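Mandelate racemase/muconate lactonizing protein (Paenibacillus sp., PDB 3V5C) probably dehydrates galacturonate, as a magnesium-binding enzyme of the enolase superfamily. Local coordinates at residues 289-294 with 363-368; 113-118 with 326-331. The protein carries 1 engineered substitution. One frame throughout, in Å; residues are numbered along the deposited sequence.

In the fold
The two contacts illustrate how an enolase fold ties its barrel to the helices that precede it in the chain. Their segments alternate in sequence: 113-118, 289-294, 326-331, then 363-368. Contact 1 brings the start of helix 291-303 to the loop between strands 356-359 and 368-369, whereas contact 2 joins the end of helix 111-115 to the loop after helix 317-325. Their centres lie about 12 Å apart on the same side of the chain's centre, and they touch where F291 CE2 meets V115 CG1 at 4.0 Å. Through this touch the two contacts adjoin, F291 packing on residues of helices 92-107, 111-115 and 317-325.

Contact 1 of 2, residues 289-294 with 363-368; sequences PGFTHW and PGFGIV
The phenyl rings of F291 and F365 form a T-shaped (edge-to-face) pair: the edge of F365 is directed at the face of F291, with the planes at 84° and the centroids 5.9 Å apart. The nearest atoms are F291 CE1 and F365 CE1 at 4.1 Å; F291 CE1 lies at the edge of the F365 ring, close to its plane, while F365 CE1 comes to the F291 ring obliquely. Two aromatic residues thus carry a buried contact in the enolase fold between the first turn of helix 291-303 and a loop that follows strand 356-359. Around the pair, L100 of helix 92-107 and V111 of helix 111-115 each touch both rings, and H324 adds a second edge-to-face partner for F365.

The backbones stay far apart, and the side chains span the distance from opposite directions. On the helix, F291 holds CG anti to its nitrogen (chi1 -164°), which carries the ring out toward F365. The loop presents its own phenyl from a type II' beta turn running from P363 to G366, where G364 takes the positive phi of the second position and F365 the third; G366 N donates to P363 O at 3.1 Å.

Helix 92-107 also fixes the backbone behind both rings. E96 receives bonds from F291 N through OE1 and from T292 N through OE2, at the helix start where negative charge would favourably meet the dipole, while D101 OD1 accepts from F365 N. From elsewhere in the chain, the Y350 hydroxyl bonds F365 O. G290 occupies the N-cap position, and its O accepts the helical hydrogen bond from W294 N at 3.0 Å. At the start of the same helix, P289 CG lies over one face of the H293 ring, 3.2 Å above its plane and displaced toward the rim.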
loop_
_atom_site.group_PDB
_atom_site.type_symbol
_atom_site.label_atom_id
_atom_site.label_comp_id
_atom_site.label_asym_id
_atom_site.label_seq_id
_atom_site.Cartn_x
_atom_site.Cartn_y
_atom_site.Cartn_z
ATOM N N PRO A 289 -0.227 -4.714 9.145
ATOM C CA PRO A 289 0.698 -4.809 10.278
ATOM C C PRO A 289 1.957 -3.942 10.205
ATOM O O PRO A 289 2.683 -3.892 11.203
ATOM C CB PRO A 289 1.104 -6.278 10.260
ATOM C CG PRO A 289 1.092 -6.624 8.789
ATOM C CD PRO A 289 -0.119 -5.891 8.259
ATOM N N GLY A 290 2.222 -3.282 9.082
ATOM C CA GLY A 290 3.330 -2.339 9.067
ATOM C C GLY A 290 4.640 -2.742 8.413
ATOM O O GLY A 290 4.792 -3.834 7.852
ATOM N N PHE A 291 5.580 -1.803 8.487
ATOM C CA PHE A 291 6.851 -1.852 7.777
ATOM C C PHE A 291 7.795 -2.925 8.333
ATOM O O PHE A 291 8.343 -3.725 7.573
ATOM C CB PHE A 291 7.523 -0.471 7.866
ATOM C CG PHE A 291 8.651 -0.266 6.864
ATOM C CD1 PHE A 291 8.408 0.335 5.637
ATOM C CD2 PHE A 291 9.955 -0.657 7.166
ATOM C CE1 PHE A 291 9.428 0.527 4.719
ATOM C CE2 PHE A 291 10.996 -0.455 6.251
ATOM C CZ PHE A 291 10.725 0.134 5.016
ATOM N N THR A 292 8.011 -2.901 9.645
ATOM C CA THR A 292 8.902 -3.857 10.302
ATOM C C THR A 292 8.384 -5.283 10.112
ATOM O O THR A 292 9.147 -6.210 9.788
ATOM C CB THR A 292 9.047 -3.514 11.796
ATOM O OG1 THR A 292 9.587 -2.194 11.898
ATOM C CG2 THR A 292 10.009 -4.493 12.468
ATOM N N HIS A 293 7.075 -5.435 10.252
ATOM C CA HIS A 293 6.429 -6.719 10.013
ATOM C C HIS A 293 6.678 -7.167 8.568
ATOM O O HIS A 293 7.010 -8.331 8.286
ATOM C CB HIS A 293 4.930 -6.600 10.281
ATOM C CG HIS A 293 4.193 -7.885 10.102
ATOM N ND1 HIS A 293 3.810 -8.677 11.164
ATOM C CD2 HIS A 293 3.754 -8.513 8.983
ATOM C CE1 HIS A 293 3.172 -9.740 10.707
ATOM N NE2 HIS A 293 3.127 -9.666 9.390
ATOM N N TRP A 294 6.519 -6.232 7.634
ATOM C CA TRP A 294 6.708 -6.536 6.219
ATOM C C TRP A 294 8.152 -6.904 5.867
ATOM O O TRP A 294 8.381 -7.725 4.986
ATOM C CB TRP A 294 6.210 -5.374 5.348
ATOM C CG TRP A 294 4.888 -5.652 4.702
ATOM C CD1 TRP A 294 3.710 -5.014 4.949
ATOM C CD2 TRP A 294 4.625 -6.632 3.695
ATOM N NE1 TRP A 294 2.709 -5.546 4.147
ATOM C CE2 TRP A 294 3.248 -6.536 3.367
ATOM C CE3 TRP A 294 5.414 -7.585 3.032
ATOM C CZ2 TRP A 294 2.646 -7.363 2.421
ATOM C CZ3 TRP A 294 4.807 -8.408 2.072
ATOM C CH2 TRP A 294 3.439 -8.280 1.774
ATOM N N PRO A 363 17.254 11.957 2.982
ATOM C CA PRO A 363 17.256 11.229 4.254
ATOM C C PRO A 363 15.874 10.758 4.702
ATOM O O PRO A 363 14.847 11.397 4.421
ATOM C CB PRO A 363 17.810 12.264 5.250
ATOM C CG PRO A 363 18.599 13.235 4.392
ATOM C CD PRO A 363 17.822 13.316 3.112
ATOM N N GLY A 364 15.872 9.650 5.428
ATOM C CA GLY A 364 14.649 9.072 5.970
ATOM C C GLY A 364 13.712 8.655 4.854
ATOM O O GLY A 364 14.115 7.994 3.881
ATOM N N PHE A 365 12.449 9.032 4.973
ATOM C CA PHE A 365 11.488 8.695 3.925
ATOM C C PHE A 365 11.386 9.772 2.847
ATOM O O PHE A 365 10.552 9.674 1.962
ATOM C CB PHE A 365 10.098 8.356 4.497
ATOM C CG PHE A 365 10.050 7.040 5.240
ATOM C CD1 PHE A 365 9.953 5.831 4.550
ATOM C CD2 PHE A 365 10.125 7.018 6.619
ATOM C CE1 PHE A 365 9.911 4.609 5.233
ATOM C CE2 PHE A 365 10.078 5.817 7.318
ATOM C CZ PHE A 365 9.983 4.599 6.617
ATOM N N GLY A 366 12.254 10.778 2.899
ATOM C CA GLY A 366 12.296 11.759 1.824
ATOM C C GLY A 366 11.082 12.671 1.755
ATOM O O GLY A 366 10.891 13.383 0.778
ATOM N N ILE A 367 10.262 12.647 2.795
ATOM C CA ILE A 367 9.085 13.503 2.883
ATOM C C ILE A 367 9.382 14.679 3.809
ATOM O O ILE A 367 9.878 14.489 4.915
ATOM C CB ILE A 367 7.897 12.718 3.452
ATOM C CG1 ILE A 367 7.570 11.543 2.539
ATOM C CG2 ILE A 367 6.699 13.639 3.679
ATOM C CD1 ILE A 367 6.504 10.597 3.103
ATOM N N VAL A 368 9.104 15.903 3.354
ATOM C CA VAL A 368 9.393 17.061 4.181
ATOM C C VAL A 368 8.101 17.594 4.793
ATOM O O VAL A 368 7.209 18.067 4.083
ATOM C CB VAL A 368 10.118 18.175 3.372
ATOM C CG1 VAL A 368 10.415 19.381 4.276
ATOM C CG2 VAL A 368 11.382 17.609 2.772
#

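Contact 2 of 2, residues 113-118 with 326-331; sequences DLVSGA and SAAVRN
S116 rests against A327 with the root of its side chain, and its CA faces that of A328; tracing the side chain outward shows how one serine can serve packing and polar roles at once. Its CA approaches A327 O at 3.4 Å in a CA-H...O contact with an angle of 138° at the hydrogen. One atom further, S116 CB lies 3.6 Å from the same A327 O and also touches the methyl of A327, whose CB points toward segment 113-118. At the tip, S116 OG turns back to its own chain: with chi1 at 64° it sits between the backbone nitrogen and the carbonyl carbon, where it accepts from A118 N at 3.0 Å, the N-H...O angle being 156°. That bond makes an ST turn just as G117, with positive phi, leaves the helical path.

V115 contributes the second half of the interface. The methyl of A328 lies 3.4 Å from V115 O and 4.1 Å from V115 CG2, and so packs against backbone and side chain of the same residue. No hydrogen bond crosses between the segments. Small residues let the chains come close instead, the CA atoms of S116 and A328 being 4.3 Å apart.

Helix 291-303 serves both segments: V115 packs on its M295, and its D302 accepts from R330 N and N331 N through the two carboxylate oxygens. S326 OG bonds G323 O near the end of helix 317-325. The arrangement is plain packing of a barrel's helix-to-strand connection, leading from helix 317-325 to strand 335-337, against V115 and the ST turn of S116 at the C-terminal end of helix 111-115. It joins a helix of the N-terminal capping domain to the barrel domain, as in other members of the enolase superfamily.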
loop_
_atom_site.group_PDB
_atom_site.type_symbol
_atom_site.label_atom_id
_atom_site.label_comp_id
_atom_site.label_asym_id
_atom_site.label_seq_id
_atom_site.Cartn_x
_atom_site.Cartn_y
_atom_site.Cartn_z
ATOM N N ASP A 113 18.124 2.490 1.940
ATOM C CA ASP A 113 19.512 2.090 2.209
ATOM C C ASP A 113 19.723 1.481 3.589
ATOM O O ASP A 113 20.595 0.629 3.783
ATOM C CB ASP A 113 20.453 3.268 2.046
ATOM C CG ASP A 113 20.893 3.447 0.633
ATOM O OD1 ASP A 113 21.432 4.531 0.330
ATOM O OD2 ASP A 113 20.706 2.497 -0.166
ATOM N N LEU A 114 18.947 1.935 4.559
ATOM C CA LEU A 114 19.028 1.370 5.899
ATOM C C LEU A 114 18.472 -0.050 5.998
ATOM O O LEU A 114 18.861 -0.797 6.899
ATOM C CB LEU A 114 18.290 2.258 6.915
ATOM C CG LEU A 114 18.770 3.703 7.106
ATOM C CD1 LEU A 114 17.932 4.434 8.163
ATOM C CD2 LEU A 114 20.240 3.752 7.466
ATOM N N VAL A 115 17.557 -0.430 5.103
ATOM C CA VAL A 115 16.862 -1.705 5.291
ATOM C C VAL A 115 17.105 -2.737 4.199
ATOM O O VAL A 115 16.636 -3.865 4.291
ATOM C CB VAL A 115 15.337 -1.530 5.451
ATOM C CG1 VAL A 115 15.024 -0.624 6.614
ATOM C CG2 VAL A 115 14.706 -1.037 4.141
ATOM N N SER A 116 17.824 -2.354 3.160
ATOM C CA SER A 116 18.015 -3.255 2.033
ATOM C C SER A 116 18.814 -4.477 2.467
ATOM O O SER A 116 18.570 -5.592 2.001
ATOM C CB SER A 116 18.745 -2.544 0.900
ATOM O OG SER A 116 20.044 -2.180 1.324
ATOM N N GLY A 117 19.751 -4.261 3.383
ATOM C CA GLY A 117 20.683 -5.300 3.763
ATOM C C GLY A 117 21.651 -5.531 2.616
ATOM O O GLY A 117 22.268 -6.592 2.517
ATOM N N ALA A 118 21.780 -4.536 1.737
ATOM C CA ALA A 118 22.671 -4.662 0.589
ATOM C C ALA A 118 24.137 -4.745 1.021
ATOM O O ALA A 118 24.524 -4.190 2.062
ATOM C CB ALA A 118 22.473 -3.496 -0.364
ATOM N N SER A 326 10.333 -1.789 -0.725
ATOM C CA SER A 326 10.704 -2.597 -1.876
ATOM C C SER A 326 12.174 -2.977 -1.884
ATOM O O SER A 326 12.518 -4.024 -2.425
ATOM C CB SER A 326 10.314 -1.910 -3.185
ATOM O OG SER A 326 11.208 -0.860 -3.470
ATOM N N ALA A 327 13.037 -2.148 -1.288
ATOM C CA ALA A 327 14.467 -2.456 -1.286
ATOM C C ALA A 327 14.825 -3.651 -0.405
ATOM O O ALA A 327 15.926 -4.193 -0.527
ATOM C CB ALA A 327 15.300 -1.226 -0.887
ATOM N N ALA A 328 13.907 -4.056 0.473
ATOM C CA ALA A 328 14.161 -5.152 1.415
ATOM C C ALA A 328 13.480 -6.471 1.016
ATOM O O ALA A 328 13.603 -7.471 1.730
ATOM C CB ALA A 328 13.716 -4.743 2.815
ATOM N N VAL A 329 12.751 -6.468 -0.099
ATOM C CA VAL A 329 11.983 -7.643 -0.509
ATOM C C VAL A 329 12.284 -7.949 -1.963
ATOM O O VAL A 329 12.171 -7.069 -2.822
ATOM C CB VAL A 329 10.481 -7.379 -0.337
ATOM C CG1 VAL A 329 9.661 -8.595 -0.767
ATOM C CG2 VAL A 329 10.161 -6.998 1.102
ATOM N N ARG A 330 12.706 -9.177 -2.237
ATOM C CA ARG A 330 13.099 -9.541 -3.583
ATOM C C ARG A 330 11.892 -9.516 -4.525
ATOM O O ARG A 330 11.925 -8.869 -5.574
ATOM C CB ARG A 330 13.776 -10.918 -3.636
ATOM C CG ARG A 330 14.196 -11.282 -5.067
ATOM C CD ARG A 330 14.987 -12.586 -5.167
ATOM N NE ARG A 330 14.161 -13.749 -4.852
ATOM C CZ ARG A 330 14.241 -14.440 -3.713
ATOM N NH1 ARG A 330 15.116 -14.094 -2.781
ATOM N NH2 ARG A 330 13.451 -15.481 -3.512
ATOM N N ASN A 331 10.838 -10.237 -4.149
ATOM C CA ASN A 331 9.686 -10.388 -5.024
ATOM C C ASN A 331 8.632 -9.294 -4.781
ATOM O O ASN A 331 7.456 -9.570 -4.667
ATOM C CB ASN A 331 9.065 -11.780 -4.850
ATOM C CG ASN A 331 9.979 -12.905 -5.326
ATOM O OD1 ASN A 331 10.866 -12.709 -6.149
ATOM N ND2 ASN A 331 9.741 -14.109 -4.807
#